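Glycosyl hydrolase (Rhizobium leguminosarum bv. trifolii, PDB 5NDX) is a bacterial orthologue of human alpha-L-iduronidase, a family 39 glycosyl hydrolase that probably cleaves O-glycosidic bonds of L-iduronic acid. Local coordinates at residues A[112-115]-A[116-119]; A[131-134]-A[135-139]; A[160-163]-A[164-168]; A[193-196]-A[197-200]; A[294-297]-A[298-302]. The protein carries 2 engineered substitutions. All coordinates share one frame; numbering follows the deposited sequence.

Interaction 1: A[112-115]-A[116-119]; sequences QVRR and WRDL
Arg114 and Arg117 extend in the same direction, flank to flank, on the outer side of helix 110-131, an alpha helix that packs around the TIM barrel. CG of Arg114 lies over one face of the Arg117 guanidinium, 3.5 Å from Arg117 NH1, while the two guanidinium planes are turned 57° apart instead of stacking. This is the looser flank, with Asp118 exposed and both arginines partly exposed. Each charge has its own mate: Arg114 NH1 makes a salt bridge with Asp111, and Arg117 grips the adjacent Asp118. The grip is side-on, with Arg117 NE 3.0 Å and Arg117 NH2 2.9 Å from Asp118 OD1, both arriving from the same face of the carboxylate. A bend in the Arg117 chain (chi3 59°) turns the guanidinium so that this oxygen falls in its plane. With a leucine at Arg117, Asp118 OD1 would probably lose both of these donors, and the stem of Arg114 the flat group it covers. The other side of the helix is tightly packed. Val113, Trp116 and Leu119 are buried there; the Trp116 indole has Leu119 CD2 over one face, meets Phe104 edge-to-face and touches helix 155-171. Beneath both sides runs the i to i+4 ladder, from Trp116 N to Gln112 O at 2.8 Å through to Leu119 N, which donates to Arg115 O at 2.9 Å.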
loop_
_atom_site.group_PDB
_atom_site.type_symbol
_atom_site.label_atom_id
_atom_site.label_comp_id
_atom_site.label_asym_id
_atom_site.label_seq_id
_atom_site.Cartn_x
_atom_site.Cartn_y
_atom_site.Cartn_z
ATOM N N GLN A 112 30.340 -20.154 -6.943
ATOM C CA GLN A 112 29.546 -18.972 -6.657
ATOM C C GLN A 112 28.066 -19.319 -6.444
ATOM O O GLN A 112 27.451 -18.845 -5.492
ATOM C CB GLN A 112 29.699 -17.963 -7.760
ATOM C CG GLN A 112 31.153 -17.533 -7.944
ATOM C CD GLN A 112 31.249 -16.259 -8.718
ATOM O OE1 GLN A 112 32.257 -15.945 -9.345
ATOM N NE2 GLN A 112 30.187 -15.523 -8.696
ATOM N N VAL A 113 27.533 -20.187 -7.300
ATOM C CA VAL A 113 26.169 -20.693 -7.161
ATOM C C VAL A 113 25.968 -21.254 -5.771
ATOM O O VAL A 113 24.964 -20.931 -5.119
ATOM C CB VAL A 113 25.816 -21.749 -8.239
ATOM C CG1 VAL A 113 24.460 -22.406 -7.991
ATOM C CG2 VAL A 113 25.818 -21.099 -9.617
ATOM N N ARG A 114 26.916 -22.081 -5.327
ATOM C CA ARG A 114 26.884 -22.675 -3.977
ATOM C C ARG A 114 27.064 -21.661 -2.831
ATOM O O ARG A 114 26.492 -21.827 -1.756
ATOM C CB ARG A 114 27.928 -23.804 -3.839
ATOM C CG ARG A 114 27.383 -25.178 -4.203
ATOM C CD ARG A 114 28.360 -26.352 -3.948
ATOM N NE ARG A 114 28.630 -26.972 -5.243
ATOM C CZ ARG A 114 29.609 -26.645 -6.081
ATOM N NH1 ARG A 114 30.561 -25.771 -5.764
ATOM N NH2 ARG A 114 29.659 -27.250 -7.246
ATOM N N ARG A 115 27.890 -20.653 -3.062
ATOM C CA ARG A 115 28.069 -19.550 -2.137
ATOM C C ARG A 115 26.739 -18.704 -1.986
ATOM O O ARG A 115 26.367 -18.311 -0.876
ATOM C CB ARG A 115 29.240 -18.703 -2.636
ATOM C CG ARG A 115 29.690 -17.571 -1.729
ATOM C CD ARG A 115 31.142 -17.096 -1.965
ATOM N NE ARG A 115 31.469 -15.942 -1.092
ATOM C CZ ARG A 115 31.597 -15.981 0.254
ATOM N NH1 ARG A 115 31.447 -17.117 0.947
ATOM N NH2 ARG A 115 31.880 -14.870 0.940
ATOM N N TRP A 116 26.040 -18.479 -3.100
ATOM C CA TRP A 116 24.733 -17.821 -3.117
ATOM C C TRP A 116 23.701 -18.629 -2.330
ATOM O O TRP A 116 23.024 -18.073 -1.466
ATOM C CB TRP A 116 24.222 -17.568 -4.545
ATOM C CG TRP A 116 22.991 -16.723 -4.543
ATOM C CD1 TRP A 116 21.694 -17.157 -4.610
ATOM C CD2 TRP A 116 22.937 -15.298 -4.430
ATOM N NE1 TRP A 116 20.838 -16.086 -4.573
ATOM C CE2 TRP A 116 21.569 -14.931 -4.443
ATOM C CE3 TRP A 116 23.906 -14.294 -4.303
ATOM C CZ2 TRP A 116 21.146 -13.588 -4.347
ATOM C CZ3 TRP A 116 23.488 -12.950 -4.231
ATOM C CH2 TRP A 116 22.116 -12.615 -4.262
ATOM N N ARG A 117 23.623 -19.934 -2.605
ATOM C CA ARG A 117 22.801 -20.849 -1.820
ATOM C C ARG A 117 23.077 -20.671 -0.324
ATOM O O ARG A 117 22.134 -20.561 0.508
ATOM C CB ARG A 117 23.004 -22.293 -2.259
ATOM C CG ARG A 117 22.250 -23.337 -1.428
ATOM C CD ARG A 117 22.970 -24.703 -1.406
ATOM N NE ARG A 117 24.331 -24.624 -0.851
ATOM C CZ ARG A 117 25.329 -25.507 -1.089
ATOM N NH1 ARG A 117 25.157 -26.575 -1.871
ATOM N NH2 ARG A 117 26.531 -25.313 -0.558
ATOM N N ASP A 118 24.352 -20.593 0.018
ATOM C CA ASP A 118 24.725 -20.500 1.426
ATOM C C ASP A 118 24.331 -19.151 2.027
ATOM O O ASP A 118 23.974 -19.103 3.178
ATOM C CB ASP A 118 26.221 -20.742 1.623
ATOM C CG ASP A 118 26.644 -22.201 1.331
ATOM O OD1 ASP A 118 25.796 -23.130 1.284
ATOM O OD2 ASP A 118 27.855 -22.396 1.170
ATOM N N LEU A 119 24.419 -18.075 1.247
ATOM C CA LEU A 119 23.939 -16.750 1.674
ATOM C C LEU A 119 22.420 -16.779 2.019
ATOM O O LEU A 119 21.997 -16.345 3.090
ATOM C CB LEU A 119 24.265 -15.724 0.595
ATOM C CG LEU A 119 23.562 -14.380 0.731
ATOM C CD1 LEU A 119 23.957 -13.723 2.044
ATOM C CD2 LEU A 119 23.916 -13.536 -0.471
#

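Interaction 2: A[131-134]-A[135-139]; sequences YGMD and ELRTW
Tyr131 and Trp139 meet across the short helix 133-136, which has Gly132 at its N-cap position. Their side chains lie nearly perpendicular to each other, with Tyr131 CD2 4.0 Å from Trp139 CZ2, and Tyr131 OH reaches on to Asp83. Glu135 fills the corner between them. Its CG stands opposite the backbone N (chi1 175°) and packs 3.8 Å from Tyr131 CB; the chain then kinks at chi2 (64°), swinging the carboxylate round to the indole. There Trp139 NE1 donates to Glu135 OE2 at 2.8 Å, nearly straight at 168°, with the acceptor in the ring plane and the donor on the anti side of the carboxylate but tilted out of its plane. This bond and Leu136 CD2, laid over one indole face, would hold the buried ring in its orientation. On the outer side Met133 is folded at chi2 and chi3, which carries CE over one face of the Arg137 guanidinium; that group forms a salt bridge with Asp174. Gly132, with positive phi, breaks the run from helix 110-131, and a water links Tyr131 O to Glu135 N. A type I turn from Leu136 to Trp139 carries the chain on toward barrel strand 140-142. Just before the turn, Glu135 O accepts twice, from Thr138 N at 3.0 Å and from Thr138 OG1 at 2.6 Å, the hydroxyl lying on a lone pair in the carbonyl plane.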
loop_
_atom_site.group_PDB
_atom_site.type_symbol
_atom_site.label_atom_id
_atom_site.label_comp_id
_atom_site.label_asym_id
_atom_site.label_seq_id
_atom_site.Cartn_x
_atom_site.Cartn_y
_atom_site.Cartn_z
ATOM N N TYR A 131 13.715 -13.327 14.795
ATOM C CA TYR A 131 12.294 -13.008 14.898
ATOM C C TYR A 131 11.376 -14.170 15.208
ATOM O O TYR A 131 10.219 -13.943 15.494
ATOM C CB TYR A 131 11.792 -12.390 13.587
ATOM C CG TYR A 131 12.596 -11.224 13.105
ATOM C CD1 TYR A 131 12.816 -10.128 13.920
ATOM C CD2 TYR A 131 13.111 -11.209 11.822
ATOM C CE1 TYR A 131 13.579 -9.044 13.472
ATOM C CE2 TYR A 131 13.857 -10.148 11.362
ATOM C CZ TYR A 131 14.080 -9.056 12.181
ATOM O OH TYR A 131 14.844 -8.018 11.708
ATOM N N GLY A 132 11.866 -15.401 15.143
ATOM C CA GLY A 132 11.004 -16.591 15.249
ATOM C C GLY A 132 10.667 -17.109 13.864
ATOM O O GLY A 132 10.493 -16.311 12.883
ATOM N N MET A 133 10.592 -18.429 13.762
ATOM C CA MET A 133 10.272 -19.064 12.496
ATOM C C MET A 133 8.805 -18.827 12.082
ATOM O O MET A 133 8.521 -18.795 10.894
ATOM C CB MET A 133 10.665 -20.564 12.486
ATOM C CG MET A 133 12.198 -20.857 12.286
ATOM S SD MET A 133 13.087 -20.540 10.699
ATOM C CE MET A 133 12.107 -21.185 9.319
ATOM N N ASP A 134 7.894 -18.649 13.020
ATOM C CA ASP A 134 6.542 -18.241 12.679
ATOM C C ASP A 134 6.572 -16.919 11.848
ATOM O O ASP A 134 5.939 -16.882 10.794
ATOM C CB ASP A 134 5.668 -18.101 13.929
ATOM C CG ASP A 134 5.256 -19.465 14.519
ATOM O OD1 ASP A 134 5.520 -20.531 13.878
ATOM O OD2 ASP A 134 4.651 -19.469 15.626
ATOM N N GLU A 135 7.376 -15.923 12.274
ATOM C CA GLU A 135 7.513 -14.653 11.536
ATOM C C GLU A 135 8.035 -14.912 10.150
ATOM O O GLU A 135 7.413 -14.458 9.189
ATOM C CB GLU A 135 8.364 -13.603 12.270
ATOM C CG GLU A 135 8.649 -12.305 11.488
ATOM C CD GLU A 135 7.410 -11.475 11.170
ATOM O OE1 GLU A 135 6.459 -11.519 11.935
ATOM O OE2 GLU A 135 7.366 -10.784 10.133
ATOM N N LEU A 136 9.124 -15.674 10.038
ATOM C CA LEU A 136 9.709 -15.978 8.723
ATOM C C LEU A 136 8.750 -16.602 7.716
ATOM O O LEU A 136 8.762 -16.290 6.510
ATOM C CB LEU A 136 10.932 -16.896 8.861
ATOM C CG LEU A 136 12.297 -16.327 8.526
ATOM C CD1 LEU A 136 12.493 -16.280 7.064
ATOM C CD2 LEU A 136 12.497 -14.937 9.092
ATOM N N ARG A 137 7.954 -17.518 8.219
ATOM C CA ARG A 137 7.026 -18.228 7.404
ATOM C C ARG A 137 5.886 -17.347 6.899
ATOM O O ARG A 137 5.165 -17.815 6.073
ATOM C CB ARG A 137 6.418 -19.431 8.169
ATOM C CG ARG A 137 7.380 -20.599 8.280
ATOM C CD ARG A 137 6.788 -21.731 9.111
ATOM N NE ARG A 137 7.714 -22.212 10.134
ATOM C CZ ARG A 137 8.312 -23.409 10.176
ATOM N NH1 ARG A 137 8.145 -24.319 9.219
ATOM N NH2 ARG A 137 9.127 -23.704 11.189
ATOM N N THR A 138 5.683 -16.149 7.450
ATOM C CA THR A 138 4.690 -15.197 6.918
ATOM C C THR A 138 5.267 -14.351 5.760
ATOM O O THR A 138 4.512 -13.565 5.141
ATOM C CB THR A 138 4.119 -14.257 8.005
ATOM O OG1 THR A 138 5.135 -13.340 8.450
ATOM C CG2 THR A 138 3.453 -15.069 9.225
ATOM N N TRP A 139 6.567 -14.517 5.446
ATOM C CA TRP A 139 7.205 -13.734 4.401
ATOM C C TRP A 139 7.041 -14.438 3.069
ATOM O O TRP A 139 6.599 -15.581 3.049
ATOM C CB TRP A 139 8.654 -13.521 4.676
ATOM C CG TRP A 139 8.971 -12.771 5.926
ATOM C CD1 TRP A 139 8.116 -12.318 6.856
ATOM C CD2 TRP A 139 10.284 -12.465 6.396
ATOM N NE1 TRP A 139 8.811 -11.719 7.896
ATOM C CE2 TRP A 139 10.148 -11.784 7.618
ATOM C CE3 TRP A 139 11.572 -12.629 5.855
ATOM C CZ2 TRP A 139 11.240 -11.316 8.336
ATOM C CZ3 TRP A 139 12.662 -12.147 6.574
ATOM C CH2 TRP A 139 12.492 -11.512 7.792
HETATM O O HOH W 1 7.723 -15.741 15.265
#

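Interaction 3: A[160-163]-A[164-168]; sequences TNYY and DACVA
With the Tyr162 ring turned away from its backbone N (chi1 157°) and Cys166 SG opposite its carbonyl carbon (chi1 -67°), ring and thiol meet one turn apart on helix 155-171, the crossover helix between barrel strands 140-142 and 179-184. SG rests over one face of the Tyr162 ring, 4.0 Å from its centroid but displaced toward the rim, so that Tyr162 CE1 is 3.7 Å from Cys166 SG: a sulfur-aromatic contact. The ring is pinned at its far end, where OH bonds to Leu96 O and Thr144 N, and Trp116 of helix 110-131 also packs on it. Tyr163 repeats the spacing with Val167. Methyl CG2 of Val167 comes obliquely to the ring, 3.5 Å from Tyr163 CE2, and the phenol ends on Arg213 O. Backbone bonds tie both pairs, Cys166 N to Tyr162 O and Val167 N to Tyr163 O, each 2.9 Å. Asp164 adds a buried charge. Its OD2 lies 3.0 Å from Thr160 O, a meeting of two acceptors, and takes a hydrogen bond from Cys205 N. Burial and this carbonyl would tend to raise its proton affinity, the Cys205 amide to lower it; with the His198 imidazole also against it, the balance stays open.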
loop_
_atom_site.group_PDB
_atom_site.type_symbol
_atom_site.label_atom_id
_atom_site.label_comp_id
_atom_site.label_asym_id
_atom_site.label_seq_id
_atom_site.Cartn_x
_atom_site.Cartn_y
_atom_site.Cartn_z
ATOM N N THR A 160 18.910 -19.273 -14.263
ATOM C CA THR A 160 18.301 -20.525 -13.888
ATOM C C THR A 160 19.082 -21.236 -12.754
ATOM O O THR A 160 18.493 -21.892 -11.892
ATOM C CB THR A 160 18.076 -21.336 -15.189
ATOM O OG1 THR A 160 16.821 -21.996 -15.135
ATOM C CG2 THR A 160 19.185 -22.309 -15.491
ATOM N N ASN A 161 20.405 -21.077 -12.721
ATOM C CA ASN A 161 21.237 -21.588 -11.606
ATOM C C ASN A 161 21.039 -20.764 -10.322
ATOM O O ASN A 161 21.089 -21.290 -9.219
ATOM C CB ASN A 161 22.737 -21.472 -11.923
ATOM C CG ASN A 161 23.214 -22.394 -13.028
ATOM O OD1 ASN A 161 22.583 -23.392 -13.391
ATOM N ND2 ASN A 161 24.376 -22.064 -13.539
ATOM N N TYR A 162 20.966 -19.454 -10.506
ATOM C CA TYR A 162 20.605 -18.511 -9.440
ATOM C C TYR A 162 19.272 -18.897 -8.766
ATOM O O TYR A 162 19.206 -18.968 -7.529
ATOM C CB TYR A 162 20.622 -17.075 -9.990
ATOM C CG TYR A 162 19.765 -16.104 -9.208
ATOM C CD1 TYR A 162 20.217 -15.530 -8.008
ATOM C CD2 TYR A 162 18.506 -15.772 -9.661
ATOM C CE1 TYR A 162 19.420 -14.648 -7.293
ATOM C CE2 TYR A 162 17.702 -14.900 -8.959
ATOM C CZ TYR A 162 18.155 -14.365 -7.762
ATOM O OH TYR A 162 17.324 -13.512 -7.107
ATOM N N TYR A 163 18.247 -19.192 -9.567
ATOM C CA TYR A 163 16.936 -19.675 -9.052
ATOM C C TYR A 163 17.113 -20.959 -8.227
ATOM O O TYR A 163 16.643 -21.073 -7.076
ATOM C CB TYR A 163 15.910 -19.885 -10.194
ATOM C CG TYR A 163 14.538 -20.146 -9.656
ATOM C CD1 TYR A 163 13.716 -19.083 -9.272
ATOM C CD2 TYR A 163 14.112 -21.427 -9.393
ATOM C CE1 TYR A 163 12.489 -19.298 -8.680
ATOM C CE2 TYR A 163 12.897 -21.666 -8.811
ATOM C CZ TYR A 163 12.072 -20.588 -8.448
ATOM O OH TYR A 163 10.856 -20.800 -7.833
ATOM N N ASP A 164 17.858 -21.908 -8.797
ATOM C CA ASP A 164 18.187 -23.178 -8.128
ATOM C C ASP A 164 18.808 -22.970 -6.775
ATOM O O ASP A 164 18.488 -23.668 -5.836
ATOM C CB ASP A 164 19.166 -24.008 -8.982
ATOM C CG ASP A 164 18.554 -24.512 -10.273
ATOM O OD1 ASP A 164 17.338 -24.749 -10.297
ATOM O OD2 ASP A 164 19.300 -24.697 -11.273
ATOM N N ALA A 165 19.720 -22.010 -6.710
ATOM C CA ALA A 165 20.468 -21.689 -5.489
ATOM C C ALA A 165 19.564 -21.038 -4.438
ATOM O O ALA A 165 19.649 -21.375 -3.237
ATOM C CB ALA A 165 21.625 -20.761 -5.837
ATOM N N CYS A 166 18.720 -20.091 -4.888
ATOM C CA CYS A 166 17.673 -19.534 -4.007
ATOM C C CYS A 166 16.825 -20.638 -3.381
ATOM O O CYS A 166 16.654 -20.649 -2.178
ATOM C CB CYS A 166 16.746 -18.577 -4.768
ATOM S SG CYS A 166 17.581 -17.093 -5.280
ATOM N N VAL A 167 16.309 -21.553 -4.208
ATOM C CA VAL A 167 15.418 -22.618 -3.735
ATOM C C VAL A 167 16.161 -23.578 -2.816
ATOM O O VAL A 167 15.634 -23.956 -1.735
ATOM C CB VAL A 167 14.768 -23.390 -4.908
ATOM C CG1 VAL A 167 14.182 -24.735 -4.478
ATOM C CG2 VAL A 167 13.681 -22.543 -5.551
ATOM N N ALA A 168 17.360 -24.004 -3.230
ATOM C CA ALA A 168 18.151 -24.919 -2.336
ATOM C C ALA A 168 18.507 -24.193 -1.031
ATOM O O ALA A 168 18.513 -24.798 0.044
ATOM C CB ALA A 168 19.413 -25.401 -3.027
#

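Interaction 4: A[193-196]-A[197-200]; sequences RALM and AHCD
The last two turns of helix 190-200, the crossover helix of the beta-alpha-beta unit between barrel strands 179-184 and 216-219, are joined on their buried side by Leu195 and Cys199. Methyl CD2 of Leu195 lies 3.7 Å from Cys199 SG. The leucine chain leaves on the side opposite its own N (chi1 -160°), whereas the thiol stays beside the backbone N of Cys199 (chi1 -70°), and these two choices bring the groups together along the helix. Both side chains also touch Tyr163 of helix 155-171, and the imidazole of His198 next to them lies against Thr160 and Asp164, so the three residues belong to the interface between neighbouring barrel helices. Met196 serves another neighbour: folded at chi2 and chi3, it packs on Leu249 of helix 235-252. The backbone ladder is regular at first, with Ala197 N to Arg193 O at 3.0 Å and His198 N to Ala194 O at 2.9 Å, both close to straight. It deteriorates at the C-terminal end, where the Asp200 carboxylate forms a salt bridge with Arg255. Asp200 N still reaches Met196 O at 2.9 Å, but the bond is bent to 134°, and a second, weak one runs from Asp200 N to Ala197 O at 3.2 Å.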
loop_
_atom_site.group_PDB
_atom_site.type_symbol
_atom_site.label_atom_id
_atom_site.label_comp_id
_atom_site.label_asym_id
_atom_site.label_seq_id
_atom_site.Cartn_x
_atom_site.Cartn_y
_atom_site.Cartn_z
ATOM N N ARG A 193 10.094 -16.916 -20.074
ATOM C CA ARG A 193 9.859 -18.204 -20.743
ATOM C C ARG A 193 10.840 -19.246 -20.301
ATOM O O ARG A 193 10.452 -20.387 -20.036
ATOM C CB ARG A 193 9.892 -18.051 -22.258
ATOM C CG ARG A 193 8.672 -17.302 -22.756
ATOM C CD ARG A 193 8.532 -17.309 -24.279
ATOM N NE ARG A 193 9.120 -16.099 -24.822
ATOM C CZ ARG A 193 10.258 -15.988 -25.510
ATOM N NH1 ARG A 193 10.651 -14.780 -25.909
ATOM N NH2 ARG A 193 11.008 -17.035 -25.815
ATOM N N ALA A 194 12.092 -18.835 -20.152
ATOM C CA ALA A 194 13.132 -19.749 -19.683
ATOM C C ALA A 194 12.887 -20.268 -18.277
ATOM O O ALA A 194 13.109 -21.452 -18.004
ATOM C CB ALA A 194 14.494 -19.081 -19.768
ATOM N N LEU A 195 12.412 -19.422 -17.359
ATOM C CA LEU A 195 12.259 -19.887 -15.974
ATOM C C LEU A 195 11.091 -20.860 -15.882
ATOM O O LEU A 195 11.115 -21.838 -15.137
ATOM C CB LEU A 195 12.074 -18.715 -15.025
ATOM C CG LEU A 195 12.333 -18.811 -13.503
ATOM C CD1 LEU A 195 11.077 -18.654 -12.663
ATOM C CD2 LEU A 195 13.138 -20.000 -13.028
ATOM N N MET A 196 10.054 -20.567 -16.647
ATOM C CA MET A 196 8.886 -21.416 -16.692
ATOM C C MET A 196 9.248 -22.804 -17.250
ATOM O O MET A 196 8.831 -23.807 -16.678
ATOM C CB MET A 196 7.794 -20.748 -17.541
ATOM C CG MET A 196 7.289 -19.400 -16.966
ATOM S SD MET A 196 7.106 -19.279 -15.165
ATOM C CE MET A 196 5.537 -19.971 -15.165
ATOM N N ALA A 197 10.012 -22.834 -18.353
ATOM C CA ALA A 197 10.534 -24.099 -18.911
ATOM C C ALA A 197 11.364 -24.837 -17.859
ATOM O O ALA A 197 11.110 -26.002 -17.565
ATOM C CB ALA A 197 11.362 -23.846 -20.175
ATOM N N HIS A 198 12.299 -24.118 -17.243
ATOM C CA HIS A 198 13.119 -24.696 -16.176
ATOM C C HIS A 198 12.342 -25.260 -15.011
ATOM O O HIS A 198 12.690 -26.325 -14.493
ATOM C CB HIS A 198 14.111 -23.661 -15.674
ATOM C CG HIS A 198 15.156 -24.219 -14.775
ATOM N ND1 HIS A 198 15.189 -23.949 -13.431
ATOM C CD2 HIS A 198 16.212 -25.034 -15.024
ATOM C CE1 HIS A 198 16.206 -24.581 -12.884
ATOM N NE2 HIS A 198 16.847 -25.248 -13.828
ATOM N N CYS A 199 11.306 -24.558 -14.561
ATOM C CA CYS A 199 10.507 -25.031 -13.412
ATOM C C CYS A 199 9.489 -26.102 -13.790
ATOM O O CYS A 199 9.015 -26.817 -12.930
ATOM C CB CYS A 199 9.787 -23.848 -12.718
ATOM S SG CYS A 199 10.933 -22.757 -11.830
ATOM N N ASP A 200 9.144 -26.201 -15.066
ATOM C CA ASP A 200 8.209 -27.207 -15.541
ATOM C C ASP A 200 8.864 -28.596 -15.794
ATOM O O ASP A 200 8.611 -29.523 -15.071
ATOM C CB ASP A 200 7.540 -26.710 -16.812
ATOM C CG ASP A 200 6.462 -27.639 -17.303
ATOM O OD1 ASP A 200 5.911 -28.418 -16.528
ATOM O OD2 ASP A 200 6.120 -27.551 -18.466
#

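Interaction 5: A[294-297]-A[298-302]; sequences QHDR and RIIAP. With SO4 (sulfate ion), chain E.
Arg298 opens the C-terminal end of helix 282-300, where the alpha helix widens into a pi-type turn, and Arg298 N donates to Gln294 O at 2.9 Å. Its CG lies obliquely to the Arg297 guanidinium, and its own charged end reaches Asp240. Ile299 follows, with CD1 3.8 Å from His295 CD2, the two side chains running alongside each other. His295 O accepts from both Ile299 N, at 3.0 Å, and Ile300 N, at 3.1 Å, which marks the change from i+4 to i+5 bonding. Ala301 N continues the wider pattern to Asp296 O at 2.9 Å. Pro302, lacking an N-H, sets CD 3.3 Å from Arg297 O. The Arg297 guanidinium is held by Glu293 and Asp391, and binds a sulfate probably from the crystallisation liquor. An alanine at Arg297 is likely to leave those two carboxylates and the sulfate without this positive mate. The sulfate sits at the guanidinium edge, Arg297 NH1 donating to its O4 at 2.6 Å.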
loop_
_atom_site.group_PDB
_atom_site.type_symbol
_atom_site.label_atom_id
_atom_site.label_comp_id
_atom_site.label_asym_id
_atom_site.label_seq_id
_atom_site.Cartn_x
_atom_site.Cartn_y
_atom_site.Cartn_z
ATOM N N GLN A 294 -10.947 -3.949 -11.692
ATOM C CA GLN A 294 -10.787 -4.708 -12.916
ATOM C C GLN A 294 -10.177 -6.105 -12.668
ATOM O O GLN A 294 -10.602 -7.094 -13.277
ATOM C CB GLN A 294 -9.907 -3.954 -13.928
ATOM C CG GLN A 294 -10.559 -2.736 -14.554
ATOM C CD GLN A 294 -9.547 -1.808 -15.233
ATOM O OE1 GLN A 294 -8.351 -1.909 -15.051
ATOM N NE2 GLN A 294 -10.042 -0.861 -15.947
ATOM N N HIS A 295 -9.160 -6.184 -11.825
ATOM C CA HIS A 295 -8.606 -7.483 -11.478
ATOM C C HIS A 295 -9.653 -8.363 -10.760
ATOM O O HIS A 295 -9.766 -9.557 -11.043
ATOM C CB HIS A 295 -7.355 -7.332 -10.606
ATOM C CG HIS A 295 -6.137 -7.005 -11.385
ATOM N ND1 HIS A 295 -5.898 -5.743 -11.885
ATOM C CD2 HIS A 295 -5.078 -7.775 -11.756
ATOM C CE1 HIS A 295 -4.756 -5.755 -12.555
ATOM N NE2 HIS A 295 -4.235 -6.973 -12.484
ATOM N N ASP A 296 -10.412 -7.775 -9.846
ATOM C CA ASP A 296 -11.431 -8.520 -9.137
ATOM C C ASP A 296 -12.532 -9.038 -10.097
ATOM O O ASP A 296 -12.887 -10.222 -10.054
ATOM C CB ASP A 296 -12.050 -7.688 -8.011
ATOM C CG ASP A 296 -12.970 -8.514 -7.118
ATOM O OD1 ASP A 296 -12.527 -9.455 -6.409
ATOM O OD2 ASP A 296 -14.145 -8.197 -7.124
ATOM N N ARG A 297 -13.034 -8.168 -10.955
ATOM C CA ARG A 297 -14.143 -8.501 -11.822
ATOM C C ARG A 297 -13.731 -9.395 -13.034
ATOM O O ARG A 297 -14.476 -10.267 -13.423
ATOM C CB ARG A 297 -14.812 -7.230 -12.289
ATOM C CG ARG A 297 -15.924 -7.425 -13.333
ATOM C CD ARG A 297 -16.693 -6.145 -13.591
ATOM N NE ARG A 297 -15.771 -4.993 -13.702
ATOM C CZ ARG A 297 -15.073 -4.651 -14.782
ATOM N NH1 ARG A 297 -15.231 -5.288 -15.933
ATOM N NH2 ARG A 297 -14.239 -3.633 -14.717
ATOM N N ARG A 298 -12.569 -9.181 -13.609
ATOM C CA ARG A 298 -12.158 -9.854 -14.841
ATOM C C ARG A 298 -11.248 -11.053 -14.624
ATOM O O ARG A 298 -11.132 -11.898 -15.528
ATOM C CB ARG A 298 -11.455 -8.866 -15.791
ATOM C CG ARG A 298 -12.363 -7.718 -16.232
ATOM C CD ARG A 298 -11.709 -6.761 -17.257
ATOM N NE ARG A 298 -11.271 -7.536 -18.406
ATOM C CZ ARG A 298 -10.236 -7.282 -19.202
ATOM N NH1 ARG A 298 -9.486 -6.203 -19.083
ATOM N NH2 ARG A 298 -9.918 -8.153 -20.129
ATOM N N ILE A 299 -10.548 -11.124 -13.478
ATOM C CA ILE A 299 -9.676 -12.247 -13.230
ATOM C C ILE A 299 -10.217 -13.158 -12.093
ATOM O O ILE A 299 -10.386 -14.366 -12.300
ATOM C CB ILE A 299 -8.209 -11.845 -12.991
ATOM C CG1 ILE A 299 -7.676 -11.032 -14.174
ATOM C CG2 ILE A 299 -7.338 -13.100 -12.885
ATOM C CD1 ILE A 299 -6.217 -10.594 -14.030
ATOM N N ILE A 300 -10.493 -12.582 -10.931
ATOM C CA ILE A 300 -10.768 -13.354 -9.733
ATOM C C ILE A 300 -12.176 -13.907 -9.749
ATOM O O ILE A 300 -12.338 -15.092 -9.570
ATOM C CB ILE A 300 -10.532 -12.539 -8.472
ATOM C CG1 ILE A 300 -9.055 -12.151 -8.403
ATOM C CG2 ILE A 300 -10.955 -13.327 -7.227
ATOM C CD1 ILE A 300 -8.733 -11.134 -7.345
ATOM N N ALA A 301 -13.179 -13.065 -9.978
ATOM C CA ALA A 301 -14.543 -13.506 -9.958
ATOM C C ALA A 301 -14.856 -14.650 -10.938
ATOM O O ALA A 301 -15.454 -15.610 -10.517
ATOM C CB ALA A 301 -15.502 -12.370 -10.183
ATOM N N PRO A 302 -14.466 -14.545 -12.216
ATOM C CA PRO A 302 -14.698 -15.665 -13.142
ATOM C C PRO A 302 -13.675 -16.766 -13.012
ATOM O O PRO A 302 -13.686 -17.673 -13.805
ATOM C CB PRO A 302 -14.563 -15.016 -14.540
ATOM C CG PRO A 302 -13.924 -13.676 -14.335
ATOM C CD PRO A 302 -13.755 -13.429 -12.867
HETATM S S SO4 E . -17.485 -8.138 -16.912
HETATM O O1 SO4 E . -18.450 -7.094 -17.317
HETATM O O2 SO4 E . -17.957 -8.773 -15.654
HETATM O O3 SO4 E . -17.382 -9.156 -17.985
HETATM O O4 SO4 E . -16.149 -7.533 -16.739
#

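In the fold
All five contacts are local, so none closes a long loop, and they follow one another in series without nesting or crossing. Interaction 1 lies on helix 110-131, and interaction 2 on the short helix after it, leading into strand 140-142. Interactions 3 and 4 occupy the next two crossover helices, 155-171 and 190-200, which feed strands 179-184 and 216-219. Side by side on the barrel surface, interaction 3 touches interaction 1 through Tyr162 and Trp116, and interaction 4 through Tyr163 and Leu195, joining three helices. Interaction 5, about 40 Å from interaction 1 between centres, lies toward the C-terminal end of the helix before strand 307-310, the last of the eight parallel barrel strands.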